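Local coordinates for protein processed glycerol phosphate lipoteichoic acid synthase 2 (Bacillus subtilis, PDB 2W8D) that belongs to the sulfatase family of the alkaline phosphatase clan and binds a magnesium ion through its C-terminal domain, at residues A29-Q43 with D249-I262. Numbering follows the deposited sequence.
Sequences AEGKNVIYVSLESLQ and DKSIIVMYGDHYGI. With MG (magnesium ion), chain C.
The metal site of this alkaline-phosphatase-like fold sits at the C-terminal ends of two neighbouring parallel strands, 33-39 and 251-257, in the central sheet. Backbone bonds pair them from Asn33 N to Lys250 O through Leu39 N to Tyr256 O, their axes 17° apart. Tyr36, Val254, Ser38 and Tyr256 share one face. Val254 CB lies over the Tyr36 ring, 4.2 Å from its centroid, and helix 313-320 packs on both residues. Tyr256 leans toward strand 33-39, its CG between backbone N and carbonyl carbon (chi1 63°), which brings the ring face over Ser38 CA. One water joins Tyr256 OH to Ser38 OG. On the other face, CG of Met255, a selenomethionine in this model, touches Val37 CB at 3.6 Å, and helix 219-244 covers both.

Just past the strands, Glu40 grips magnesium with both carboxylate oxygens, OE1 at 2.2 Å and OE2 at 2.1 Å, while Asp258 OD2 and His259 NE2 bind from the other segment; phosphothreonine Thr84 completes the site. Further hydrogen bonds probably help orient these ligands: His259 ND1 donates to Tyr260 O, Ser41 OG to the anti lone pair of Glu40 OE2. Asp258 OD1 accepts a hydrogen bond from Ser41 N at 2.7 Å, syn but 20° out of the carboxylate plane.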
ATOM      1  N   ALA A  29      -1.269  20.259   0.412  1.00 16.00           N
ATOM      2  CA  ALA A  29      -0.221  19.766  -0.468  1.00 16.46           C
ATOM      3  C   ALA A  29      -0.673  19.878  -1.924  1.00 16.95           C
ATOM      4  O   ALA A  29      -0.150  19.208  -2.830  1.00 17.10           O
ATOM      5  CB  ALA A  29       0.135  18.333  -0.119  1.00 16.21           C
ATOM      6  N   GLU A  30      -1.655  20.739  -2.139  1.00 17.48           N
ATOM      7  CA  GLU A  30      -2.116  21.036  -3.469  1.00 18.37           C
ATOM      8  C   GLU A  30      -0.988  21.439  -4.408  1.00 18.25           C
ATOM      9  O   GLU A  30      -0.174  22.298  -4.080  1.00 17.44           O
ATOM     10  CB  GLU A  30      -3.123  22.157  -3.403  1.00 19.12           C
ATOM     11  CG  GLU A  30      -3.913  22.326  -4.679  1.00 22.46           C
ATOM     12  CD  GLU A  30      -4.901  23.436  -4.565  1.00 26.57           C
ATOM     13  OE1 GLU A  30      -4.975  24.063  -3.478  1.00 28.81           O
ATOM     14  OE2 GLU A  30      -5.606  23.683  -5.561  1.00 30.22           O
ATOM     15  N   GLY A  31      -0.973  20.800  -5.582  1.00 18.58           N
ATOM     16  CA  GLY A  31      -0.024  21.100  -6.661  1.00 18.18           C
ATOM     17  C   GLY A  31       1.179  20.170  -6.726  1.00 17.89           C
ATOM     18  O   GLY A  31       1.906  20.147  -7.737  1.00 17.81           O
ATOM     19  N   LYS A  32       1.395  19.419  -5.647  1.00 16.81           N
ATOM     20  CA  LYS A  32       2.573  18.572  -5.526  1.00 16.78           C
ATOM     21  C   LYS A  32       2.543  17.266  -6.314  1.00 16.60           C
ATOM     22  O   LYS A  32       1.479  16.692  -6.601  1.00 16.54           O
ATOM     23  CB  LYS A  32       2.919  18.315  -4.047  1.00 17.91           C
ATOM     24  CG  LYS A  32       3.968  19.369  -3.554  1.00 18.77           C
ATOM     25  CD  LYS A  32       3.723  19.853  -2.181  1.00 19.15           C
ATOM     26  CE  LYS A  32       4.244  21.278  -2.041  1.00 21.17           C
ATOM     27  NZ  LYS A  32       4.020  21.706  -0.633  1.00 24.86           N
ATOM     28  N   ASN A  33       3.734  16.810  -6.676  1.00 15.39           N
ATOM     29  CA  ASN A  33       3.895  15.503  -7.219  1.00 14.71           C
ATOM     30  C   ASN A  33       3.523  14.451  -6.149  1.00 14.95           C
ATOM     31  O   ASN A  33       3.485  14.750  -4.942  1.00 14.23           O
ATOM     32  CB  ASN A  33       5.339  15.318  -7.638  1.00 14.69           C
ATOM     33  CG  ASN A  33       5.789  16.358  -8.625  1.00 15.75           C
ATOM     34  OD1 ASN A  33       5.217  16.485  -9.697  1.00 20.53           O
ATOM     35  ND2 ASN A  33       6.824  17.110  -8.276  1.00 13.95           N
ATOM     36  N   VAL A  34       3.229  13.236  -6.610  1.00 14.20           N
ATOM     37  CA  VAL A  34       3.039  12.121  -5.731  1.00 14.23           C
ATOM     38  C   VAL A  34       4.045  11.070  -6.189  1.00 14.47           C
ATOM     39  O   VAL A  34       4.184  10.817  -7.391  1.00 14.12           O
ATOM     40  CB  VAL A  34       1.581  11.534  -5.840  1.00 14.90           C
ATOM     41  CG1 VAL A  34       1.407  10.248  -4.960  1.00 13.59           C
ATOM     42  CG2 VAL A  34       0.524  12.599  -5.530  1.00 13.32           C
ATOM     43  N   ILE A  35       4.738  10.464  -5.221  1.00 14.02           N
ATOM     44  CA  ILE A  35       5.649   9.357  -5.469  1.00 12.79           C
ATOM     45  C   ILE A  35       5.236   8.220  -4.504  1.00 13.31           C
ATOM     46  O   ILE A  35       5.402   8.329  -3.290  1.00 13.07           O
ATOM     47  CB  ILE A  35       7.128   9.791  -5.209  1.00 12.34           C
ATOM     48  CG1 ILE A  35       7.593  10.881  -6.195  1.00 11.00           C
ATOM     49  CG2 ILE A  35       8.067   8.590  -5.246  1.00 13.44           C
ATOM     50  CD1 ILE A  35       8.931  11.561  -5.830  1.00  5.35           C
ATOM     51  N   TYR A  36       4.672   7.139  -5.030  1.00 12.75           N
ATOM     52  CA  TYR A  36       4.367   6.010  -4.181  1.00 13.54           C
ATOM     53  C   TYR A  36       5.555   5.074  -4.238  1.00 13.14           C
ATOM     54  O   TYR A  36       6.156   4.900  -5.309  1.00 14.85           O
ATOM     55  CB  TYR A  36       3.122   5.249  -4.686  1.00 13.92           C
ATOM     56  CG  TYR A  36       1.798   5.709  -4.176  1.00 15.05           C
ATOM     57  CD1 TYR A  36       1.095   6.727  -4.808  1.00 16.86           C
ATOM     58  CD2 TYR A  36       1.191   5.061  -3.103  1.00 20.33           C
ATOM     59  CE1 TYR A  36      -0.176   7.126  -4.367  1.00 18.29           C
ATOM     60  CE2 TYR A  36      -0.081   5.449  -2.645  1.00 21.39           C
ATOM     61  CZ  TYR A  36      -0.747   6.490  -3.289  1.00 21.89           C
ATOM     62  OH  TYR A  36      -1.987   6.872  -2.838  1.00 24.55           O
ATOM     63  N   VAL A  37       5.863   4.444  -3.113  1.00 12.87           N
ATOM     64  CA  VAL A  37       6.828   3.343  -3.045  1.00 12.62           C
ATOM     65  C   VAL A  37       6.228   2.141  -2.338  1.00 13.71           C
ATOM     66  O   VAL A  37       5.838   2.233  -1.184  1.00 14.77           O
ATOM     67  CB  VAL A  37       8.118   3.709  -2.282  1.00 12.54           C
ATOM     68  CG1 VAL A  37       9.089   2.544  -2.351  1.00  9.34           C
ATOM     69  CG2 VAL A  37       8.731   5.018  -2.857  1.00  8.10           C
ATOM     70  N   SER A  38       6.147   1.023  -3.048  1.00 14.08           N
ATOM     71  CA  SER A  38       5.708  -0.228  -2.482  1.00 14.58           C
ATOM     72  C   SER A  38       6.915  -0.966  -1.935  1.00 15.10           C
ATOM     73  O   SER A  38       7.782  -1.395  -2.697  1.00 15.73           O
ATOM     74  CB  SER A  38       5.021  -1.063  -3.573  1.00 13.97           C
ATOM     75  OG  SER A  38       4.877  -2.421  -3.192  1.00 16.48           O
ATOM     76  N   LEU A  39       6.953  -1.116  -0.607  1.00 16.30           N
ATOM     77  CA  LEU A  39       8.039  -1.767   0.154  1.00 15.85           C
ATOM     78  C   LEU A  39       7.747  -3.240   0.300  1.00 16.30           C
ATOM     79  O   LEU A  39       6.985  -3.647   1.195  1.00 18.00           O
ATOM     80  CB  LEU A  39       8.112  -1.150   1.538  1.00 15.62           C
ATOM     81  CG  LEU A  39       8.321   0.364   1.566  1.00 17.61           C
ATOM     82  CD1 LEU A  39       8.227   0.916   2.966  1.00 15.04           C
ATOM     83  CD2 LEU A  39       9.668   0.738   0.954  1.00 17.16           C
ATOM     84  N   GLU A  40       8.330  -4.044  -0.577  1.00 15.91           N
ATOM     85  CA  GLU A  40       8.013  -5.460  -0.706  1.00 15.63           C
ATOM     86  C   GLU A  40       8.107  -6.242   0.614  1.00 16.20           C
ATOM     87  O   GLU A  40       9.178  -6.241   1.278  1.00 15.88           O
ATOM     88  CB  GLU A  40       8.980  -6.093  -1.726  1.00 15.86           C
ATOM     89  CG  GLU A  40       8.695  -7.534  -2.121  1.00 15.20           C
ATOM     90  CD  GLU A  40       7.232  -7.816  -2.441  1.00 16.12           C
ATOM     91  OE1 GLU A  40       6.679  -7.234  -3.419  1.00 14.09           O
ATOM     92  OE2 GLU A  40       6.625  -8.626  -1.691  1.00 15.86           O
ATOM     93  N   SER A  41       7.002  -6.921   0.963  1.00 15.80           N
ATOM     94  CA  SER A  41       6.964  -7.910   2.054  1.00 15.92           C
ATOM     95  C   SER A  41       7.408  -7.356   3.410  1.00 16.65           C
ATOM     96  O   SER A  41       7.793  -8.121   4.289  1.00 16.28           O
ATOM     97  CB  SER A  41       7.842  -9.112   1.709  1.00 15.43           C
ATOM     98  OG  SER A  41       7.336  -9.861   0.618  1.00 16.03           O
ATOM     99  N   LEU A  42       7.366  -6.029   3.562  1.00 17.29           N
ATOM    100  CA  LEU A  42       7.834  -5.364   4.784  1.00 17.65           C
ATOM    101  C   LEU A  42       6.727  -5.179   5.841  1.00 17.84           C
ATOM    102  O   LEU A  42       5.716  -4.513   5.596  1.00 18.84           O
ATOM    103  CB  LEU A  42       8.463  -4.023   4.428  1.00 16.83           C
ATOM    104  CG  LEU A  42       9.238  -3.436   5.614  1.00 19.38           C
ATOM    105  CD1 LEU A  42      10.488  -4.271   5.924  1.00 18.50           C
ATOM    106  CD2 LEU A  42       9.589  -1.965   5.383  1.00 18.32           C
ATOM    107  N   GLN A  43       6.916  -5.779   7.006  1.00 17.30           N
ATOM    108  CA  GLN A  43       5.897  -5.735   8.099  1.00 16.28           C
ATOM    109  C   GLN A  43       6.339  -4.724   9.157  1.00 15.94           C
ATOM    110  O   GLN A  43       7.525  -4.497   9.343  1.00 14.08           O
ATOM    111  CB  GLN A  43       5.710  -7.130   8.734  1.00 15.17           C
ATOM    112  CG  GLN A  43       5.122  -8.167   7.757  1.00 15.92           C
ATOM    113  CD  GLN A  43       5.156  -9.609   8.254  1.00 18.32           C
ATOM    114  OE1 GLN A  43       4.534  -9.959   9.282  1.00 18.28           O
ATOM    115  NE2 GLN A  43       5.851 -10.464   7.513  1.00 13.03           N
ATOM    116  N   ASP A 249      11.038  18.450  -1.999  1.00 19.39           N
ATOM    117  CA  ASP A 249      10.202  19.570  -1.569  1.00 19.89           C
ATOM    118  C   ASP A 249       8.992  19.783  -2.498  1.00 19.51           C
ATOM    119  O   ASP A 249       8.043  20.498  -2.175  1.00 19.22           O
ATOM    120  CB  ASP A 249      11.052  20.861  -1.496  1.00 20.31           C
ATOM    121  CG  ASP A 249      12.169  20.777  -0.460  1.00 21.46           C
ATOM    122  OD1 ASP A 249      11.916  20.342   0.689  1.00 22.36           O
ATOM    123  OD2 ASP A 249      13.310  21.174  -0.783  1.00 23.80           O
ATOM    124  N   LYS A 250       9.022  19.156  -3.658  1.00 19.95           N
ATOM    125  CA  LYS A 250       7.931  19.331  -4.600  1.00 20.28           C
ATOM    126  C   LYS A 250       6.980  18.166  -4.564  1.00 20.42           C
ATOM    127  O   LYS A 250       6.182  18.004  -5.501  1.00 21.23           O
ATOM    128  CB  LYS A 250       8.475  19.512  -6.020  1.00 20.13           C
ATOM    129  CG  LYS A 250       9.197  20.847  -6.246  1.00 20.64           C
ATOM    130  CD  LYS A 250      10.137  20.770  -7.439  1.00 21.09           C
ATOM    131  CE  LYS A 250      11.194  21.871  -7.366  1.00 24.46           C
ATOM    132  NZ  LYS A 250      12.128  21.892  -8.539  1.00 23.39           N
ATOM    133  N   SER A 251       7.049  17.345  -3.517  1.00 19.90           N
ATOM    134  CA  SER A 251       6.363  16.066  -3.589  1.00 19.90           C
ATOM    135  C   SER A 251       5.706  15.541  -2.322  1.00 19.83           C
ATOM    136  O   SER A 251       6.027  15.948  -1.199  1.00 19.90           O
ATOM    137  CB  SER A 251       7.294  14.992  -4.161  1.00 19.93           C
ATOM    138  OG  SER A 251       7.747  15.350  -5.456  1.00 19.28           O
ATOM    139  N   ILE A 252       4.763  14.630  -2.533  1.00 19.09           N
ATOM    140  CA  ILE A 252       4.233  13.833  -1.465  1.00 18.39           C
ATOM    141  C   ILE A 252       4.774  12.438  -1.724  1.00 18.53           C
ATOM    142  O   ILE A 252       4.448  11.796  -2.740  1.00 18.27           O
ATOM    143  CB  ILE A 252       2.699  13.784  -1.503  1.00 18.78           C
ATOM    144  CG1 ILE A 252       2.101  15.178  -1.378  1.00 16.79           C
ATOM    145  CG2 ILE A 252       2.138  12.866  -0.401  1.00 16.40           C
ATOM    146  CD1 ILE A 252       0.595  15.151  -1.621  1.00 16.85           C
ATOM    147  N   ILE A 253       5.616  11.969  -0.809  1.00 18.35           N
ATOM    148  CA  ILE A 253       6.136  10.609  -0.902  1.00 17.34           C
ATOM    149  C   ILE A 253       5.324   9.765   0.045  1.00 17.53           C
ATOM    150  O   ILE A 253       5.169  10.117   1.212  1.00 17.45           O
ATOM    151  CB  ILE A 253       7.632  10.582  -0.543  1.00 17.70           C
ATOM    152  CG1 ILE A 253       8.405  11.518  -1.514  1.00 16.17           C
ATOM    153  CG2 ILE A 253       8.151   9.126  -0.490  1.00 14.02           C
ATOM    154  CD1 ILE A 253       9.782  11.898  -1.116  1.00 16.13           C
ATOM    155  N   VAL A 254       4.784   8.669  -0.473  1.00 17.60           N
ATOM    156  CA  VAL A 254       3.922   7.768   0.274  1.00 16.85           C
ATOM    157  C   VAL A 254       4.508   6.375   0.135  1.00 17.22           C
ATOM    158  O   VAL A 254       4.576   5.841  -0.983  1.00 17.76           O
ATOM    159  CB  VAL A 254       2.537   7.660  -0.428  1.00 17.81           C
ATOM    160  CG1 VAL A 254       1.601   6.708   0.330  1.00 15.22           C
ATOM    161  CG2 VAL A 254       1.920   9.016  -0.670  1.00 16.55           C
HETATM  162  N   MSE A 255       4.869   5.748   1.252  1.00 16.43           N
HETATM  163  CA  MSE A 255       5.472   4.418   1.222  1.00 16.11           C
HETATM  164  C   MSE A 255       4.739   3.445   2.083  1.00 16.05           C
HETATM  165  O   MSE A 255       4.387   3.747   3.237  1.00 16.25           O
HETATM  166  CB  MSE A 255       6.931   4.452   1.640  1.00 15.73           C
HETATM  167  CG  MSE A 255       7.707   5.462   0.824  1.00 18.44           C
HETATM  168 SE   MSE A 255       9.588   5.325   1.224  1.00 27.06          SE
HETATM  169  CE  MSE A 255       9.570   5.944   3.104  1.00 17.60           C
ATOM    170  N   TYR A 256       4.580   2.240   1.551  1.00 15.51           N
ATOM    171  CA  TYR A 256       3.834   1.220   2.270  1.00 15.32           C
ATOM    172  C   TYR A 256       4.394  -0.183   2.071  1.00 15.16           C
ATOM    173  O   TYR A 256       4.766  -0.574   0.944  1.00 13.91           O
ATOM    174  CB  TYR A 256       2.372   1.245   1.798  1.00 14.73           C
ATOM    175  CG  TYR A 256       2.198   0.903   0.347  1.00 15.81           C
ATOM    176  CD1 TYR A 256       1.851  -0.383  -0.030  1.00 16.55           C
ATOM    177  CD2 TYR A 256       2.348   1.868  -0.653  1.00 14.11           C
ATOM    178  CE1 TYR A 256       1.703  -0.737  -1.376  1.00 16.35           C
ATOM    179  CE2 TYR A 256       2.218   1.528  -2.009  1.00 16.44           C
ATOM    180  CZ  TYR A 256       1.866   0.227  -2.364  1.00 18.84           C
ATOM    181  OH  TYR A 256       1.663  -0.158  -3.688  1.00 16.01           O
ATOM    182  N   GLY A 257       4.377  -0.972   3.145  1.00 14.86           N
ATOM    183  CA  GLY A 257       4.628  -2.401   2.986  1.00 15.54           C
ATOM    184  C   GLY A 257       3.427  -2.974   2.249  1.00 16.18           C
ATOM    185  O   GLY A 257       2.289  -2.593   2.548  1.00 16.18           O
ATOM    186  N   ASP A 258       3.648  -3.863   1.279  1.00 16.51           N
ATOM    187  CA  ASP A 258       2.487  -4.343   0.474  1.00 17.08           C
ATOM    188  C   ASP A 258       1.654  -5.457   1.159  1.00 16.90           C
ATOM    189  O   ASP A 258       0.425  -5.489   1.033  1.00 16.73           O
ATOM    190  CB  ASP A 258       2.891  -4.682  -0.974  1.00 16.34           C
ATOM    191  CG  ASP A 258       3.940  -5.780  -1.063  1.00 17.93           C
ATOM    192  OD1 ASP A 258       4.593  -6.108  -0.039  1.00 18.75           O
ATOM    193  OD2 ASP A 258       4.090  -6.358  -2.166  1.00 17.02           O
ATOM    194  N   HIS A 259       2.306  -6.334   1.933  1.00 17.14           N
ATOM    195  CA  HIS A 259       1.589  -7.418   2.630  1.00 17.36           C
ATOM    196  C   HIS A 259       2.601  -8.120   3.481  1.00 18.06           C
ATOM    197  O   HIS A 259       3.765  -7.720   3.454  1.00 18.18           O
ATOM    198  CB  HIS A 259       1.028  -8.413   1.595  1.00 16.60           C
ATOM    199  CG  HIS A 259       2.053  -8.804   0.582  1.00 16.86           C
ATOM    200  ND1 HIS A 259       3.058  -9.726   0.850  1.00 14.06           N
ATOM    201  CD2 HIS A 259       2.295  -8.321  -0.660  1.00 10.23           C
ATOM    202  CE1 HIS A 259       3.836  -9.833  -0.211  1.00 14.33           C
ATOM    203  NE2 HIS A 259       3.405  -8.981  -1.137  1.00 14.96           N
ATOM    204  N   TYR A 260       2.216  -9.194   4.188  1.00 17.42           N
ATOM    205  CA  TYR A 260       3.209  -9.846   5.057  1.00 17.81           C
ATOM    206  C   TYR A 260       4.268 -10.529   4.238  1.00 17.24           C
ATOM    207  O   TYR A 260       3.989 -10.987   3.155  1.00 18.00           O
ATOM    208  CB  TYR A 260       2.581 -10.870   6.026  1.00 17.82           C
ATOM    209  CG  TYR A 260       1.933 -12.028   5.300  1.00 19.07           C
ATOM    210  CD1 TYR A 260       2.655 -13.170   5.031  1.00 22.42           C
ATOM    211  CD2 TYR A 260       0.615 -11.944   4.820  1.00 23.37           C
ATOM    212  CE1 TYR A 260       2.077 -14.263   4.357  1.00 26.17           C
ATOM    213  CE2 TYR A 260       0.011 -13.031   4.114  1.00 27.47           C
ATOM    214  CZ  TYR A 260       0.780 -14.183   3.907  1.00 28.19           C
ATOM    215  OH  TYR A 260       0.302 -15.253   3.248  1.00 31.60           O
ATOM    216  N   GLY A 261       5.473 -10.637   4.777  1.00 17.20           N
ATOM    217  CA  GLY A 261       6.490 -11.462   4.160  1.00 17.01           C
ATOM    218  C   GLY A 261       6.613 -12.825   4.835  1.00 17.75           C
ATOM    219  O   GLY A 261       6.991 -13.817   4.192  1.00 17.72           O
ATOM    220  N   ILE A 262       6.318 -12.873   6.135  1.00 17.59           N
ATOM    221  CA  ILE A 262       6.484 -14.093   6.915  1.00 17.08           C
ATOM    222  C   ILE A 262       5.120 -14.722   7.268  1.00 17.39           C
ATOM    223  O   ILE A 262       4.407 -14.215   8.149  1.00 16.95           O
ATOM    224  CB  ILE A 262       7.256 -13.810   8.230  1.00 17.53           C
ATOM    225  CG1 ILE A 262       8.525 -12.966   7.981  1.00 15.47           C
ATOM    226  CG2 ILE A 262       7.585 -15.137   8.937  1.00 14.97           C
ATOM    227  CD1 ILE A 262       9.534 -13.662   7.060  1.00 13.09           C
TER
HETATM  228 MG    MG C1636       4.837  -8.276  -2.689  1.00 14.90          MG
HETATM  229  O   HOH W   1       2.248  -2.948  -3.916  1.00 18.97           O